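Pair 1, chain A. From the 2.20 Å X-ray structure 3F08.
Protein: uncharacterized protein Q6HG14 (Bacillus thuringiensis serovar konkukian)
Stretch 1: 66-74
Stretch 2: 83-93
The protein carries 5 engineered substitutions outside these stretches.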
# COMPACT_ATOMS: atom_id res chain seq x y z
N LYS A 66 -7.66 -6.07 -5.03
CA LYS A 66 -8.51 -6.88 -5.89
C LYS A 66 -7.93 -7.20 -7.27
O LYS A 66 -8.26 -8.22 -7.85
CB LYS A 66 -9.89 -6.23 -6.02
CG LYS A 66 -10.60 -6.09 -4.67
CD LYS A 66 -10.76 -7.44 -3.97
CE LYS A 66 -11.34 -7.30 -2.55
NZ LYS A 66 -10.36 -6.75 -1.55
N GLU A 67 -7.06 -6.33 -7.78
CA GLU A 67 -6.44 -6.60 -9.07
C GLU A 67 -5.12 -7.34 -8.84
O GLU A 67 -4.37 -7.63 -9.76
CB GLU A 67 -6.22 -5.30 -9.85
CG GLU A 67 -7.53 -4.70 -10.37
CD GLU A 67 -7.34 -3.35 -11.05
OE1 GLU A 67 -6.58 -3.28 -12.04
OE2 GLU A 67 -7.97 -2.36 -10.60
N ARG A 68 -4.86 -7.63 -7.57
CA ARG A 68 -3.69 -8.37 -7.11
C ARG A 68 -2.32 -7.98 -7.67
O ARG A 68 -1.64 -8.79 -8.30
CB ARG A 68 -3.92 -9.87 -7.33
CG ARG A 68 -5.24 -10.39 -6.72
CD ARG A 68 -5.40 -11.89 -6.93
NE ARG A 68 -5.39 -12.23 -8.34
CZ ARG A 68 -6.49 -12.34 -9.10
NH1 ARG A 68 -7.69 -12.15 -8.57
NH2 ARG A 68 -6.37 -12.63 -10.39
N TYR A 69 -1.92 -6.74 -7.45
CA TYR A 69 -0.60 -6.31 -7.89
C TYR A 69 -0.13 -5.12 -7.08
O TYR A 69 -0.93 -4.43 -6.44
CB TYR A 69 -0.63 -5.95 -9.39
CG TYR A 69 -1.22 -4.59 -9.70
CD1 TYR A 69 -0.44 -3.44 -9.66
CD2 TYR A 69 -2.56 -4.46 -10.07
CE1 TYR A 69 -0.97 -2.19 -9.99
CE2 TYR A 69 -3.11 -3.22 -10.40
CZ TYR A 69 -2.31 -2.09 -10.36
OH TYR A 69 -2.83 -0.86 -10.70
N TYR A 70 1.19 -4.92 -7.05
CA TYR A 70 1.76 -3.76 -6.40
C TYR A 70 2.96 -3.36 -7.24
O TYR A 70 3.56 -4.19 -7.92
CB TYR A 70 2.12 -4.00 -4.92
CG TYR A 70 3.25 -4.94 -4.57
CD1 TYR A 70 4.59 -4.59 -4.79
CD2 TYR A 70 2.98 -6.14 -3.93
CE1 TYR A 70 5.63 -5.44 -4.36
CE2 TYR A 70 4.00 -6.98 -3.50
CZ TYR A 70 5.32 -6.63 -3.71
OH TYR A 70 6.30 -7.47 -3.26
N THR A 71 3.25 -2.06 -7.23
CA THR A 71 4.33 -1.51 -8.01
C THR A 71 5.26 -0.79 -7.06
O THR A 71 4.81 -0.08 -6.17
CB THR A 71 3.79 -0.51 -9.05
OG1 THR A 71 2.85 -1.18 -9.90
CG2 THR A 71 4.92 0.09 -9.89
N TYR A 72 6.56 -0.98 -7.25
CA TYR A 72 7.52 -0.35 -6.39
C TYR A 72 8.69 0.22 -7.16
O TYR A 72 8.94 -0.15 -8.31
CB TYR A 72 8.03 -1.35 -5.35
CG TYR A 72 8.77 -2.53 -5.94
CD1 TYR A 72 10.15 -2.49 -6.14
CD2 TYR A 72 8.09 -3.70 -6.28
CE1 TYR A 72 10.84 -3.59 -6.65
CE2 TYR A 72 8.77 -4.80 -6.80
CZ TYR A 72 10.15 -4.74 -6.98
OH TYR A 72 10.81 -5.84 -7.48
N SER A 73 9.39 1.15 -6.52
CA SER A 73 10.55 1.79 -7.12
C SER A 73 11.71 1.52 -6.18
O SER A 73 11.52 1.09 -5.05
CB SER A 73 10.30 3.30 -7.27
OG SER A 73 9.97 3.91 -6.03
N ILE A 74 12.93 1.76 -6.65
CA ILE A 74 14.08 1.52 -5.80
C ILE A 74 14.66 2.83 -5.29
O ILE A 74 14.95 3.74 -6.06
CB ILE A 74 15.15 0.70 -6.53
CG1 ILE A 74 14.78 -0.79 -6.47
CG2 ILE A 74 16.52 0.95 -5.90
CD1 ILE A 74 15.78 -1.71 -7.14
N ASN A 83 15.68 5.20 -12.56
CA ASN A 83 14.30 5.29 -13.04
C ASN A 83 13.64 3.92 -12.99
O ASN A 83 12.82 3.57 -13.83
CB ASN A 83 14.26 5.81 -14.48
CG ASN A 83 14.92 7.17 -14.63
OD1 ASN A 83 14.57 8.13 -13.94
ND2 ASN A 83 15.87 7.27 -15.55
N TYR A 84 13.99 3.14 -11.98
CA TYR A 84 13.46 1.79 -11.82
C TYR A 84 12.04 1.71 -11.26
O TYR A 84 11.74 2.27 -10.21
CB TYR A 84 14.39 0.99 -10.92
CG TYR A 84 14.03 -0.47 -10.84
CD1 TYR A 84 14.41 -1.35 -11.84
CD2 TYR A 84 13.31 -0.98 -9.76
CE1 TYR A 84 14.10 -2.70 -11.77
CE2 TYR A 84 12.99 -2.33 -9.67
CZ TYR A 84 13.39 -3.19 -10.69
OH TYR A 84 13.11 -4.53 -10.62
N LEU A 85 11.17 1.00 -11.98
CA LEU A 85 9.80 0.77 -11.55
C LEU A 85 9.54 -0.70 -11.81
O LEU A 85 9.90 -1.21 -12.87
CB LEU A 85 8.79 1.58 -12.37
CG LEU A 85 8.36 2.95 -11.86
CD1 LEU A 85 7.18 3.42 -12.72
CD2 LEU A 85 7.94 2.90 -10.39
N SER A 86 8.92 -1.38 -10.86
CA SER A 86 8.64 -2.80 -11.03
C SER A 86 7.25 -3.16 -10.53
O SER A 86 6.78 -2.62 -9.53
CB SER A 86 9.69 -3.63 -10.27
OG SER A 86 9.51 -5.02 -10.51
N THR A 87 6.59 -4.06 -11.24
CA THR A 87 5.26 -4.49 -10.85
C THR A 87 5.18 -6.01 -10.83
O THR A 87 5.64 -6.68 -11.74
CB THR A 87 4.20 -3.96 -11.83
OG1 THR A 87 4.19 -2.53 -11.81
CG2 THR A 87 2.81 -4.49 -11.45
N ILE A 88 4.61 -6.55 -9.76
CA ILE A 88 4.43 -7.98 -9.67
C ILE A 88 2.92 -8.15 -9.59
O ILE A 88 2.25 -7.46 -8.81
CB ILE A 88 5.14 -8.58 -8.43
CG1 ILE A 88 4.88 -10.08 -8.36
CG2 ILE A 88 4.68 -7.88 -7.18
CD1 ILE A 88 5.85 -10.81 -7.42
N GLN A 89 2.37 -9.04 -10.40
CA GLN A 89 0.93 -9.24 -10.41
C GLN A 89 0.55 -10.71 -10.47
O GLN A 89 1.23 -11.51 -11.11
CB GLN A 89 0.31 -8.51 -11.60
CG GLN A 89 -1.20 -8.69 -11.71
CD GLN A 89 -1.82 -7.78 -12.76
OE1 GLN A 89 -1.25 -7.58 -13.84
NE2 GLN A 89 -3.00 -7.25 -12.46
N VAL A 90 -0.54 -11.04 -9.80
CA VAL A 90 -1.03 -12.41 -9.76
C VAL A 90 -2.28 -12.48 -10.64
O VAL A 90 -3.35 -12.04 -10.23
CB VAL A 90 -1.40 -12.83 -8.33
CG1 VAL A 90 -1.98 -14.23 -8.33
CG2 VAL A 90 -0.16 -12.77 -7.44
N LYS A 91 -2.13 -13.00 -11.85
CA LYS A 91 -3.24 -13.12 -12.78
C LYS A 91 -3.88 -14.50 -12.68
O LYS A 91 -3.32 -15.42 -12.10
CB LYS A 91 -2.76 -12.88 -14.21
CG LYS A 91 -2.16 -11.51 -14.42
CD LYS A 91 -1.78 -11.26 -15.88
CE LYS A 91 -1.42 -9.80 -16.10
NZ LYS A 91 -1.09 -9.49 -17.52
N GLU A 92 -5.07 -14.62 -13.25
CA GLU A 92 -5.79 -15.88 -13.23
C GLU A 92 -4.96 -17.00 -13.87
O GLU A 92 -4.37 -16.80 -14.93
CB GLU A 92 -7.11 -15.74 -14.00
CG GLU A 92 -8.17 -14.90 -13.31
CD GLU A 92 -7.78 -13.44 -13.12
OE1 GLU A 92 -6.96 -12.92 -13.92
OE2 GLU A 92 -8.32 -12.81 -12.18
N GLY A 93 -4.93 -18.16 -13.22
CA GLY A 93 -4.19 -19.28 -13.76
C GLY A 93 -5.09 -20.02 -14.74
O GLY A 93 -6.21 -19.58 -14.99
O HOH W 1 14.00 -5.72 -7.99
O HOH W 2 13.61 3.60 -8.54

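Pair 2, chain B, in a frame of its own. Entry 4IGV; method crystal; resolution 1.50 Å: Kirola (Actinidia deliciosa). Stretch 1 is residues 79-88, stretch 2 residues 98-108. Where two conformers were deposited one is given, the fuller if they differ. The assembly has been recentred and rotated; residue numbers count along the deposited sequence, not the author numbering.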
# COMPACT_ATOMS: atom_id res chain seq x y z
N GLU B 79 -6.80 -9.55 -13.37
CA GLU B 79 -7.84 -10.55 -13.13
C GLU B 79 -8.09 -10.78 -11.67
O GLU B 79 -9.25 -10.94 -11.24
CB GLU B 79 -7.51 -11.86 -13.86
CG GLU B 79 -8.48 -12.95 -13.65
CD GLU B 79 -9.79 -12.66 -14.33
OE1 GLU B 79 -9.77 -12.29 -15.55
OE2 GLU B 79 -10.82 -12.86 -13.65
N THR B 80 -7.03 -10.81 -10.87
CA THR B 80 -7.15 -10.98 -9.46
C THR B 80 -7.15 -9.66 -8.68
O THR B 80 -7.16 -9.62 -7.45
CB THR B 80 -5.95 -11.79 -8.94
OG1 THR B 80 -4.72 -11.11 -9.16
CG2 THR B 80 -5.91 -13.20 -9.58
N LYS B 81 -7.18 -8.53 -9.40
CA LYS B 81 -7.17 -7.21 -8.82
C LYS B 81 -6.00 -7.03 -7.83
O LYS B 81 -6.20 -6.69 -6.66
CB LYS B 81 -8.52 -6.85 -8.22
CG LYS B 81 -9.67 -6.91 -9.16
CD LYS B 81 -10.95 -6.48 -8.44
CE LYS B 81 -12.20 -6.62 -9.33
NZ LYS B 81 -12.41 -8.01 -9.84
N SER B 82 -4.80 -7.32 -8.31
CA SER B 82 -3.60 -7.21 -7.51
C SER B 82 -2.62 -6.22 -8.08
O SER B 82 -2.48 -6.08 -9.31
CB SER B 82 -2.95 -8.60 -7.41
OG SER B 82 -1.84 -8.59 -6.54
N VAL B 83 -1.92 -5.54 -7.18
CA VAL B 83 -0.84 -4.62 -7.56
C VAL B 83 0.26 -4.79 -6.54
O VAL B 83 0.00 -4.92 -5.33
CB VAL B 83 -1.32 -3.20 -7.78
CG1 VAL B 83 -2.06 -2.67 -6.55
CG2 VAL B 83 -0.12 -2.26 -8.20
N THR B 84 1.50 -4.89 -7.03
CA THR B 84 2.68 -5.09 -6.21
C THR B 84 3.61 -3.88 -6.31
O THR B 84 4.03 -3.49 -7.40
CB THR B 84 3.46 -6.33 -6.61
OG1 THR B 84 2.60 -7.48 -6.53
CG2 THR B 84 4.69 -6.55 -5.75
N PHE B 85 3.90 -3.30 -5.15
CA PHE B 85 4.78 -2.14 -5.00
C PHE B 85 6.10 -2.57 -4.36
O PHE B 85 6.12 -3.29 -3.35
CB PHE B 85 4.14 -1.14 -4.08
CG PHE B 85 2.83 -0.59 -4.56
CD1 PHE B 85 2.77 0.50 -5.40
CD2 PHE B 85 1.66 -1.17 -4.16
CE1 PHE B 85 1.51 0.99 -5.86
CE2 PHE B 85 0.40 -0.69 -4.59
CZ PHE B 85 0.34 0.39 -5.45
N LYS B 86 7.21 -2.25 -5.01
CA LYS B 86 8.55 -2.48 -4.45
C LYS B 86 9.09 -1.15 -3.92
O LYS B 86 9.21 -0.22 -4.68
CB LYS B 86 9.51 -3.06 -5.50
CG LYS B 86 10.95 -3.14 -5.01
CD LYS B 86 11.84 -3.71 -6.12
CE LYS B 86 13.27 -3.61 -5.76
NZ LYS B 86 14.01 -4.08 -6.97
N ILE B 87 9.46 -1.09 -2.65
CA ILE B 87 10.05 0.11 -2.08
C ILE B 87 11.51 0.16 -2.44
O ILE B 87 12.24 -0.81 -2.19
CB ILE B 87 9.85 0.20 -0.54
CG1 ILE B 87 8.37 0.03 -0.17
CG2 ILE B 87 10.49 1.54 -0.01
CD1 ILE B 87 8.07 -0.06 1.33
N VAL B 88 11.95 1.24 -3.07
CA VAL B 88 13.34 1.31 -3.55
C VAL B 88 14.14 2.33 -2.81
O VAL B 88 15.37 2.17 -2.68
CB VAL B 88 13.45 1.50 -5.05
CG1 VAL B 88 12.80 0.24 -5.75
CG2 VAL B 88 12.87 2.76 -5.56
N THR B 98 15.07 -5.12 1.63
CA THR B 98 14.04 -5.19 0.63
C THR B 98 12.66 -5.18 1.27
O THR B 98 12.48 -5.64 2.38
CB THR B 98 14.13 -6.45 -0.25
OG1 THR B 98 13.87 -7.62 0.50
CG2 THR B 98 15.51 -6.61 -0.87
N PHE B 99 11.69 -4.62 0.54
CA PHE B 99 10.33 -4.50 1.03
C PHE B 99 9.38 -4.41 -0.15
O PHE B 99 9.51 -3.53 -0.98
CB PHE B 99 10.19 -3.28 1.94
CG PHE B 99 9.14 -3.44 3.02
CD1 PHE B 99 9.48 -3.52 4.31
CD2 PHE B 99 7.77 -3.54 2.71
CE1 PHE B 99 8.54 -3.68 5.30
CE2 PHE B 99 6.85 -3.71 3.72
CZ PHE B 99 7.24 -3.76 4.97
N ILE B 100 8.44 -5.35 -0.19
CA ILE B 100 7.41 -5.42 -1.22
C ILE B 100 6.05 -5.43 -0.54
O ILE B 100 5.86 -6.05 0.50
CB ILE B 100 7.52 -6.74 -2.02
CG1 ILE B 100 8.93 -6.87 -2.65
CG2 ILE B 100 6.47 -6.78 -3.04
CD1 ILE B 100 9.27 -5.84 -3.38
N ILE B 101 5.11 -4.68 -1.09
CA ILE B 101 3.75 -4.62 -0.59
C ILE B 101 2.81 -5.00 -1.72
O ILE B 101 2.84 -4.43 -2.79
CB ILE B 101 3.37 -3.19 -0.13
CG1 ILE B 101 4.28 -2.80 1.06
CG2 ILE B 101 1.87 -3.10 0.29
CD1 ILE B 101 4.04 -1.36 1.56
N ILE B 102 2.01 -6.01 -1.48
CA ILE B 102 1.00 -6.48 -2.44
C ILE B 102 -0.36 -6.15 -1.91
O ILE B 102 -0.68 -6.45 -0.74
CB ILE B 102 1.09 -8.00 -2.66
CG1 ILE B 102 2.49 -8.46 -2.97
CG2 ILE B 102 0.14 -8.41 -3.77
CD1 ILE B 102 2.61 -10.01 -2.94
N VAL B 103 -1.16 -5.48 -2.73
CA VAL B 103 -2.56 -5.18 -2.41
C VAL B 103 -3.40 -6.01 -3.38
O VAL B 103 -3.22 -5.95 -4.57
CB VAL B 103 -2.93 -3.68 -2.63
CG1 VAL B 103 -4.32 -3.41 -2.01
CG2 VAL B 103 -1.89 -2.75 -2.05
N GLN B 104 -4.31 -6.81 -2.85
CA GLN B 104 -5.15 -7.65 -3.69
C GLN B 104 -6.60 -7.58 -3.23
O GLN B 104 -6.87 -7.78 -2.05
CB GLN B 104 -4.64 -9.11 -3.63
CG GLN B 104 -5.30 -9.99 -4.61
CD GLN B 104 -6.50 -10.71 -4.07
OE1 GLN B 104 -6.48 -11.21 -2.92
NE2 GLN B 104 -7.56 -10.81 -4.88
N VAL B 105 -7.49 -7.31 -4.15
CA VAL B 105 -8.90 -7.03 -3.85
C VAL B 105 -9.77 -8.17 -4.37
O VAL B 105 -9.70 -8.53 -5.54
CB VAL B 105 -9.36 -5.69 -4.49
CG1 VAL B 105 -10.82 -5.39 -4.01
CG2 VAL B 105 -8.39 -4.57 -4.08
N ASP B 106 -10.57 -8.76 -3.50
CA ASP B 106 -11.53 -9.76 -3.89
C ASP B 106 -12.87 -9.12 -4.06
O ASP B 106 -13.41 -8.54 -3.11
CB ASP B 106 -11.67 -10.79 -2.80
CG ASP B 106 -10.52 -11.70 -2.73
OD1 ASP B 106 -9.85 -11.97 -3.76
OD2 ASP B 106 -10.29 -12.23 -1.60
N THR B 107 -13.40 -9.21 -5.27
CA THR B 107 -14.74 -8.77 -5.56
C THR B 107 -15.40 -9.97 -6.19
O THR B 107 -15.42 -10.06 -7.41
CB THR B 107 -14.72 -7.61 -6.57
OG1 THR B 107 -14.21 -8.07 -7.84
CG2 THR B 107 -13.86 -6.50 -6.07
N LYS B 108 -15.86 -10.92 -5.38
CA LYS B 108 -16.57 -12.06 -5.95
C LYS B 108 -17.96 -11.60 -6.39
O LYS B 108 -18.51 -12.06 -7.39
CB LYS B 108 -16.64 -13.22 -4.95
CG LYS B 108 -15.28 -13.91 -4.68
CD LYS B 108 -14.53 -14.30 -5.96
CE LYS B 108 -13.55 -15.46 -5.74
NZ LYS B 108 -12.71 -15.78 -6.93
O HOH W 3 -11.15 -9.84 -7.40
O HOH W 4 12.76 -3.45 -1.96

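In both pairs two antiparallel strands lie side by side, their axes 4.6 Å apart at closest approach and their directions 157° apart in pair 1 and 163° in pair 2. Fourteen central residues superpose with an RMSD of 0.5 Å. The ladder has the same register: Tyr A70 faces Ile A88 as Val B83 faces Val B103, and Tyr A72 faces Ser A86 as Phe B85 faces Ile B101, each a hydrogen-bonded pair with two backbone bonds. At the place of Tyr A70, Val B83 N to Val B103 O is 2.9 Å, shorter than the 3.3 Å of Tyr A70 N to Ile A88 O.

Just before the first strand, the CA atoms of Arg A68 and Lys B81 fall 0.3 Å apart after superposition, and both residues have positive phi. Each accepts a backbone bond through its carbonyl, 2.9 Å from Val A90 N to Arg A68 O and from Val B105 N to Lys B81 O. Their long cationic side chains then reach along the second stretch. The arginine has several donors: Arg A68 NE gives to Val A90 O (2.8 Å) and Arg A68 NH2 to Glu A92 OE2 (2.7 Å), the latter a salt bridge. The lysine has a single terminal nitrogen, and Lys B81 NZ donates to Thr B107 OG1 at 2.7 Å, although that oxygen is less surely placed.

Gln A89 and Gln B104 are identical and make the same bond. A glutamine side chain is long enough, and its amide has a donor, to reach a backbone carbonyl just before the first strand: Gln A89 NE2 meets Glu A67 O at 3.1 Å, and Gln B104 NE2 meets Thr B80 O at 2.9 Å.

Farther along the first strand, Thr A71 and Thr B84 share the m rotamer but meet different neighbours. Threonine offers both a hydroxyl and a methyl: Thr A71 OG1 is hydrogen-bonded to Thr A87 OG1 at 2.7 Å, whereas Thr B84 faces Ile B102 and touches Ile B100, Thr B84 CG2 to Ile B100 CG2 at 3.3 Å.

On the face of Tyr A70 and Tyr A72, pair 1 lays each broad, flat ring over an aliphatic carbon of the residue opposite: Ile A88 CG2 lies 3.7 Å from the Tyr A70 ring centroid, and Ser A86 CB 3.8 Å from that of Tyr A72. In pair 2 Val B83 replaces the first tyrosine and Ile B101 the serine, so more of this face is aliphatic, while Phe B85 keeps a ring at the place of Tyr A72, its edge toward Val B103 (Phe B85 CE2 to Val B103 CG2, 4.0 Å). At the far end, isoleucine meets an aromatic in both: Ile A74 CG1 to Tyr A84 CD2, 3.6 Å; Ile B87 CD1 to Phe B99 CD2, 3.8 Å.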